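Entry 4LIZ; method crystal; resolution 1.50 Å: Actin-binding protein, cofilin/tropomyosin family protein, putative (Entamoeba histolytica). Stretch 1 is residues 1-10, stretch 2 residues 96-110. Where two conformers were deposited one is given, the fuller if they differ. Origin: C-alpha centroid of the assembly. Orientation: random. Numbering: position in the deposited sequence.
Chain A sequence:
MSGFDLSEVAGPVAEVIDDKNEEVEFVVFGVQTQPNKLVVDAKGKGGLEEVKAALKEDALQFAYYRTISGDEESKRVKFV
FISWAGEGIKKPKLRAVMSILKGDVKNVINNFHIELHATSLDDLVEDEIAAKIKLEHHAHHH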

# COMPACT_ATOMS: atom_id res chain seq x y z
N MSE A 1 -15.93 0.58 10.30
CA MSE A 1 -16.79 -0.55 10.02
C MSE A 1 -16.09 -1.91 10.24
O MSE A 1 -16.70 -2.86 10.55
CB MSE A 1 -17.26 -0.47 8.57
CG MSE A 1 -18.17 0.72 8.29
SE MSE A 1 -19.79 0.74 9.33
CE MSE A 1 -20.64 -0.83 8.55
N SER A 2 -14.90 -2.14 10.01
CA SER A 2 -14.25 -3.43 10.12
C SER A 2 -14.00 -4.06 11.49
O SER A 2 -13.79 -5.18 11.59
CB SER A 2 -12.95 -3.44 9.32
OG SER A 2 -11.93 -2.84 10.03
N GLY A 3 -13.90 -3.25 12.51
CA GLY A 3 -13.51 -3.72 13.81
C GLY A 3 -12.02 -3.88 14.05
O GLY A 3 -11.62 -4.47 15.00
N PHE A 4 -11.21 -3.42 13.11
CA PHE A 4 -9.77 -3.51 13.25
C PHE A 4 -9.23 -2.22 13.86
O PHE A 4 -9.69 -1.18 13.53
CB PHE A 4 -9.12 -3.74 11.88
CG PHE A 4 -8.99 -5.17 11.51
CD1 PHE A 4 -10.09 -5.89 11.14
CD2 PHE A 4 -7.80 -5.79 11.58
CE1 PHE A 4 -9.98 -7.22 10.83
CE2 PHE A 4 -7.69 -7.11 11.26
CZ PHE A 4 -8.78 -7.82 10.89
N ASP A 5 -8.23 -2.37 14.73
CA ASP A 5 -7.45 -1.26 15.27
C ASP A 5 -6.46 -0.79 14.19
O ASP A 5 -5.58 -1.52 13.82
CB ASP A 5 -6.76 -1.75 16.53
CG ASP A 5 -5.75 -0.74 17.12
OD1 ASP A 5 -5.62 0.37 16.65
OD2 ASP A 5 -5.19 -1.11 18.17
N LEU A 6 -6.67 0.44 13.78
CA LEU A 6 -5.81 1.12 12.75
C LEU A 6 -4.87 2.16 13.30
O LEU A 6 -4.33 2.98 12.56
CB LEU A 6 -6.67 1.72 11.61
CG LEU A 6 -7.62 0.81 10.86
CD1 LEU A 6 -8.19 1.52 9.65
CD2 LEU A 6 -7.02 -0.53 10.57
N SER A 7 -4.68 2.14 14.64
CA SER A 7 -3.83 3.11 15.32
C SER A 7 -2.41 3.23 14.74
O SER A 7 -1.78 4.31 14.91
CB SER A 7 -3.82 2.84 16.81
OG SER A 7 -3.32 1.65 17.19
N GLU A 8 -1.87 2.18 14.18
CA GLU A 8 -0.52 2.15 13.62
C GLU A 8 -0.38 2.75 12.23
O GLU A 8 0.71 2.84 11.71
CB GLU A 8 0.13 0.76 13.68
CG GLU A 8 0.30 0.14 15.04
CD GLU A 8 1.44 0.85 15.75
OE1 GLU A 8 2.54 0.91 15.15
OE2 GLU A 8 1.17 1.32 16.82
N VAL A 9 -1.48 3.09 11.59
CA VAL A 9 -1.47 3.47 10.18
C VAL A 9 -1.09 4.89 9.86
O VAL A 9 -0.35 5.19 8.97
CB VAL A 9 -2.83 3.07 9.48
CG1 VAL A 9 -2.83 3.49 8.02
CG2 VAL A 9 -3.09 1.58 9.66
N ALA A 10 -1.76 5.85 10.60
CA ALA A 10 -1.62 7.22 10.22
C ALA A 10 -0.18 7.79 10.27
O ALA A 10 0.20 8.62 9.46
CB ALA A 10 -2.58 8.09 11.04
N ALA A 96 -12.12 -12.82 3.40
CA ALA A 96 -13.45 -12.14 3.31
C ALA A 96 -13.47 -10.80 3.93
O ALA A 96 -14.37 -10.01 3.54
CB ALA A 96 -14.56 -13.03 3.79
N VAL A 97 -12.62 -10.53 4.91
CA VAL A 97 -12.61 -9.20 5.57
C VAL A 97 -11.92 -8.16 4.74
O VAL A 97 -11.98 -6.96 5.05
CB VAL A 97 -12.06 -9.27 7.00
CG1 VAL A 97 -10.53 -9.16 7.01
CG2 VAL A 97 -12.73 -8.25 7.86
N MSE A 98 -11.23 -8.52 3.68
CA MSE A 98 -10.44 -7.63 2.91
C MSE A 98 -11.14 -6.37 2.50
O MSE A 98 -10.69 -5.22 2.68
CB MSE A 98 -9.73 -8.27 1.74
CG MSE A 98 -9.09 -7.31 0.78
SE MSE A 98 -7.69 -6.27 1.68
CE MSE A 98 -6.09 -7.19 1.07
N SER A 99 -12.35 -6.47 1.90
CA SER A 99 -12.88 -5.27 1.39
C SER A 99 -13.30 -4.30 2.51
O SER A 99 -13.13 -3.07 2.33
CB SER A 99 -14.15 -5.50 0.45
OG SER A 99 -13.76 -6.14 -0.76
N ILE A 100 -13.95 -4.77 3.55
CA ILE A 100 -14.42 -3.88 4.64
C ILE A 100 -13.14 -3.27 5.34
O ILE A 100 -13.12 -2.06 5.63
CB ILE A 100 -15.38 -4.54 5.61
CG1 ILE A 100 -16.08 -3.53 6.44
CG2 ILE A 100 -14.79 -5.65 6.36
CD1 ILE A 100 -17.24 -4.06 7.21
N LEU A 101 -12.10 -4.10 5.49
CA LEU A 101 -10.87 -3.58 6.17
C LEU A 101 -10.25 -2.56 5.23
O LEU A 101 -9.78 -1.48 5.67
CB LEU A 101 -9.98 -4.70 6.42
CG LEU A 101 -8.58 -4.35 7.02
CD1 LEU A 101 -8.73 -3.50 8.26
CD2 LEU A 101 -7.87 -5.64 7.32
N LYS A 102 -10.12 -2.83 3.95
CA LYS A 102 -9.57 -1.92 2.93
C LYS A 102 -10.28 -0.57 2.97
O LYS A 102 -9.64 0.47 2.86
CB LYS A 102 -9.71 -2.59 1.55
CG LYS A 102 -9.18 -1.80 0.43
CD LYS A 102 -9.75 -2.38 -0.96
CE LYS A 102 -9.41 -3.79 -1.18
NZ LYS A 102 -9.83 -4.24 -2.53
N GLY A 103 -11.61 -0.57 3.11
CA GLY A 103 -12.34 0.66 3.15
C GLY A 103 -11.91 1.49 4.35
O GLY A 103 -11.77 2.74 4.23
N ASP A 104 -11.78 0.87 5.49
CA ASP A 104 -11.34 1.57 6.74
C ASP A 104 -9.92 2.09 6.49
O ASP A 104 -9.60 3.26 6.87
CB ASP A 104 -11.37 0.68 7.87
CG ASP A 104 -12.78 0.39 8.43
OD1 ASP A 104 -13.75 1.00 7.97
OD2 ASP A 104 -12.78 -0.38 9.37
N VAL A 105 -9.02 1.31 5.91
CA VAL A 105 -7.66 1.73 5.68
C VAL A 105 -7.61 2.91 4.75
O VAL A 105 -6.88 3.88 4.97
CB VAL A 105 -6.81 0.57 5.15
CG1 VAL A 105 -5.44 1.05 4.60
CG2 VAL A 105 -6.65 -0.52 6.17
N LYS A 106 -8.41 2.94 3.70
CA LYS A 106 -8.49 4.04 2.78
C LYS A 106 -9.06 5.27 3.39
O LYS A 106 -8.67 6.38 2.90
CB LYS A 106 -9.31 3.64 1.52
CG LYS A 106 -8.65 2.68 0.59
CD LYS A 106 -9.60 2.08 -0.50
CE LYS A 106 -10.21 3.08 -1.33
NZ LYS A 106 -11.01 2.41 -2.37
N ASN A 107 -9.86 5.19 4.43
CA ASN A 107 -10.14 6.42 5.12
C ASN A 107 -9.06 7.11 5.91
O ASN A 107 -9.10 8.28 6.14
CB ASN A 107 -11.30 6.17 6.05
CG ASN A 107 -12.56 6.01 5.26
OD1 ASN A 107 -12.64 6.51 4.10
ND2 ASN A 107 -13.51 5.26 5.79
N VAL A 108 -8.01 6.38 6.19
CA VAL A 108 -6.81 6.98 6.76
C VAL A 108 -5.85 7.33 5.65
O VAL A 108 -5.22 8.43 5.70
CB VAL A 108 -6.12 5.99 7.75
CG1 VAL A 108 -4.79 6.57 8.32
CG2 VAL A 108 -7.09 5.50 8.79
N ILE A 109 -5.66 6.42 4.72
CA ILE A 109 -4.77 6.51 3.48
C ILE A 109 -5.68 7.03 2.38
O ILE A 109 -6.17 6.31 1.46
CB ILE A 109 -4.14 5.20 3.01
CG1 ILE A 109 -3.57 4.49 4.15
CG2 ILE A 109 -3.15 5.44 1.83
CD1 ILE A 109 -2.75 3.28 3.73
N ASN A 110 -6.00 8.31 2.52
CA ASN A 110 -6.85 9.02 1.58
C ASN A 110 -6.19 9.78 0.48
O ASN A 110 -6.87 10.34 -0.31
CB ASN A 110 -7.81 9.91 2.37
CG ASN A 110 -7.09 10.78 3.32
OD1 ASN A 110 -6.08 11.30 2.97
ND2 ASN A 110 -7.52 10.82 4.61
O HOH W 1 -11.63 0.20 12.05

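The N-terminal segment of the chain lies along a helix more than ninety residues away in sequence, and its polar anchor is a single carboxylate. Asp104, with chi1 in m and chi2 near -6°, directs its carboxylate to the start of the chain. Asp104 OD2 accepts from Ser2 N at 2.8 Å and from Ser2 OG at 2.7 Å, so backbone and hydroxyl of one residue converge on one oxygen. The p rotamer of Ser2 (chi1 80°) places OG for its half of this pair, and it also leaves OG to accept from Phe4 N at 3.2 Å, bridging across Gly3. The terminal amine adds to it: Met1 N forms a salt bridge to Asp104 OD1 at 3.2 Å. Water 1 donates to Asp104 OD2 (3.0 Å) and to Phe4 O (2.8 Å), linking the carboxylate to the backbone at Phe4. Gly3 itself, at phi/psi 82/8, has backbone angles that would jam a CB against the preceding carbonyl.

Beyond this anchor the contact turns apolar. Leu101 leaves its backbone sideways, yet its t, p rotamer brings its end nearer: CD2 sits over the Phe4 ring face, 4.1 Å from the centroid and 5° off the normal, while CD1 lies 3.6 Å from Phe4 CB. Leu6, in m, t, splits its methyls: CD2 meets Leu101 CD1 at 4.1 Å, and CD1 reaches Asp104 CB at 3.7 Å and Val108 CG2 at 4.2 Å.

Val108, in t, serves both Leu6 and the next stretch of chain, its CG1 packing 3.7 Å from Val9 CG1 and 3.8 Å from Ala10 CB. Asp5 points away and spends its t rotamer locally, OD1 accepting from Ser7 N at 2.8 Å and Ser7 OG at 2.7 Å.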